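Local atomic coordinates of putative mannose-1-phosphate guanylyl transferase (Thermus thermophilus, PDB entry 2CU2), a protein that probably transfers a guanylyl group from GTP to mannose-1-phosphate to make GDP-mannose. Residues 305-310 / 314-319. Sequence-based numbering, arbitrary orientation.
Sequences GLVVAK and EVLVVP
Lys310 lies against Val315 near the turn of an antiparallel beta hairpin, strands 306-310 and 314-319, in the region matching the GMP-like beta-helix family, and it illustrates how one long side chain can serve both a hydrophobic face and a salt bridge across the subunit interface. Its CB sits 4.0 Å from Val315 CG2. CG, anti to the backbone N (chi1 175°), runs beside Val315: Lys310 CG lies 3.9 Å from Val315 CG2 and 4.1 Å from Glu314 O. The two side chains cross obliquely. A bend at chi2 (-128°) turns CD and CE away from 314-319, and a second at chi4 sets NZ, which forms salt bridges to Asp294 and to Asp313 of the second subunit and a hydrogen bond to Gly312 O. On the face shared by Lys310 and Val315, Val308 CG1 meets Val317 CG2. On the other, Val307 CB packs 3.8 Å from Val318 CG1, while Ala309 CB faces Leu316 CB. Strand 314-319 also pairs in parallel with a strand of the second subunit, carrying the sheet across the dimer interface. Two reciprocal pairs of backbone hydrogen bonds, Val307 with Val318 and Ala309 with Leu316, zip the hairpin together; in the first, Val307 N reaches Val318 O at 2.7 Å.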
loop_
_atom_site.group_PDB
_atom_site.type_symbol
_atom_site.label_atom_id
_atom_site.label_comp_id
_atom_site.label_asym_id
_atom_site.label_seq_id
_atom_site.Cartn_x
_atom_site.Cartn_y
_atom_site.Cartn_z
ATOM N N GLY A 305 10.836 7.361 -7.408
ATOM C CA GLY A 305 10.929 8.324 -6.331
ATOM C C GLY A 305 9.820 8.307 -5.301
ATOM O O GLY A 305 9.567 9.323 -4.645
ATOM N N LEU A 306 9.167 7.166 -5.133
ATOM C CA LEU A 306 8.082 7.085 -4.166
ATOM C C LEU A 306 8.431 6.333 -2.888
ATOM O O LEU A 306 9.340 5.499 -2.852
ATOM C CB LEU A 306 6.854 6.405 -4.779
ATOM C CG LEU A 306 6.047 7.047 -5.911
ATOM C CD1 LEU A 306 4.843 6.150 -6.226
ATOM C CD2 LEU A 306 5.556 8.431 -5.494
ATOM N N VAL A 307 7.696 6.660 -1.833
ATOM C CA VAL A 307 7.820 5.968 -0.571
ATOM C C VAL A 307 6.507 5.201 -0.490
ATOM O O VAL A 307 5.434 5.786 -0.605
ATOM C CB VAL A 307 7.879 6.923 0.653
ATOM C CG1 VAL A 307 7.599 6.122 1.938
ATOM C CG2 VAL A 307 9.243 7.597 0.743
ATOM N N VAL A 308 6.591 3.888 -0.336
ATOM C CA VAL A 308 5.400 3.063 -0.191
ATOM C C VAL A 308 5.689 2.300 1.095
ATOM O O VAL A 308 6.616 1.489 1.136
ATOM C CB VAL A 308 5.241 2.064 -1.350
ATOM C CG1 VAL A 308 3.904 1.321 -1.214
ATOM C CG2 VAL A 308 5.312 2.795 -2.681
ATOM N N ALA A 309 4.919 2.577 2.146
ATOM C CA ALA A 309 5.136 1.933 3.436
ATOM C C ALA A 309 3.885 1.242 3.944
ATOM O O ALA A 309 2.849 1.879 4.148
ATOM C CB ALA A 309 5.617 2.963 4.465
ATOM N N LYS A 310 3.998 -0.065 4.158
ATOM C CA LYS A 310 2.869 -0.867 4.610
ATOM C C LYS A 310 3.157 -1.527 5.960
ATOM O O LYS A 310 4.116 -2.269 6.126
ATOM C CB LYS A 310 2.593 -1.939 3.555
ATOM C CG LYS A 310 1.498 -2.916 3.992
ATOM C CD LYS A 310 1.938 -4.375 3.863
ATOM C CE LYS A 310 0.902 -5.352 4.428
ATOM N NZ LYS A 310 0.918 -5.297 5.889
ATOM N N GLU A 314 -2.394 -0.546 7.223
ATOM C CA GLU A 314 -2.208 0.854 6.882
ATOM C C GLU A 314 -1.119 0.979 5.829
ATOM O O GLU A 314 -0.062 0.354 5.937
ATOM C CB GLU A 314 -1.846 1.667 8.124
ATOM C CG GLU A 314 -2.922 1.623 9.195
ATOM C CD GLU A 314 -2.772 2.714 10.239
ATOM O OE1 GLU A 314 -1.726 2.760 10.912
ATOM O OE2 GLU A 314 -3.704 3.530 10.388
ATOM N N VAL A 315 -1.395 1.773 4.802
ATOM C CA VAL A 315 -0.446 1.978 3.721
ATOM C C VAL A 315 -0.250 3.452 3.413
ATOM O O VAL A 315 -1.198 4.233 3.382
ATOM C CB VAL A 315 -0.898 1.265 2.427
ATOM C CG1 VAL A 315 0.071 1.574 1.300
ATOM C CG2 VAL A 315 -0.960 -0.239 2.659
ATOM N N LEU A 316 1.001 3.815 3.180
ATOM C CA LEU A 316 1.371 5.180 2.851
ATOM C C LEU A 316 2.006 5.218 1.468
ATOM O O LEU A 316 2.794 4.342 1.117
ATOM C CB LEU A 316 2.387 5.707 3.874
ATOM C CG LEU A 316 3.166 6.954 3.459
ATOM C CD1 LEU A 316 2.216 8.124 3.339
ATOM C CD2 LEU A 316 4.261 7.257 4.478
ATOM N N VAL A 317 1.658 6.231 0.685
ATOM C CA VAL A 317 2.252 6.415 -0.630
ATOM C C VAL A 317 2.499 7.912 -0.775
ATOM O O VAL A 317 1.555 8.698 -0.798
ATOM C CB VAL A 317 1.324 5.935 -1.766
ATOM C CG1 VAL A 317 1.969 6.236 -3.122
ATOM C CG2 VAL A 317 1.067 4.447 -1.634
ATOM N N VAL A 318 3.769 8.301 -0.854
ATOM C CA VAL A 318 4.149 9.711 -0.973
ATOM C C VAL A 318 5.504 9.853 -1.671
ATOM O O VAL A 318 6.389 9.034 -1.459
ATOM C CB VAL A 318 4.251 10.370 0.440
ATOM C CG1 VAL A 318 5.264 9.610 1.291
ATOM C CG2 VAL A 318 4.673 11.839 0.323
ATOM N N PRO A 319 5.674 10.876 -2.535
ATOM C CA PRO A 319 6.993 11.066 -3.124
ATOM C C PRO A 319 8.027 11.345 -2.049
ATOM O O PRO A 319 7.801 12.084 -1.099
ATOM C CB PRO A 319 6.932 12.251 -4.080
ATOM C CG PRO A 319 5.470 12.571 -4.338
ATOM C CD PRO A 319 4.758 11.858 -3.094
#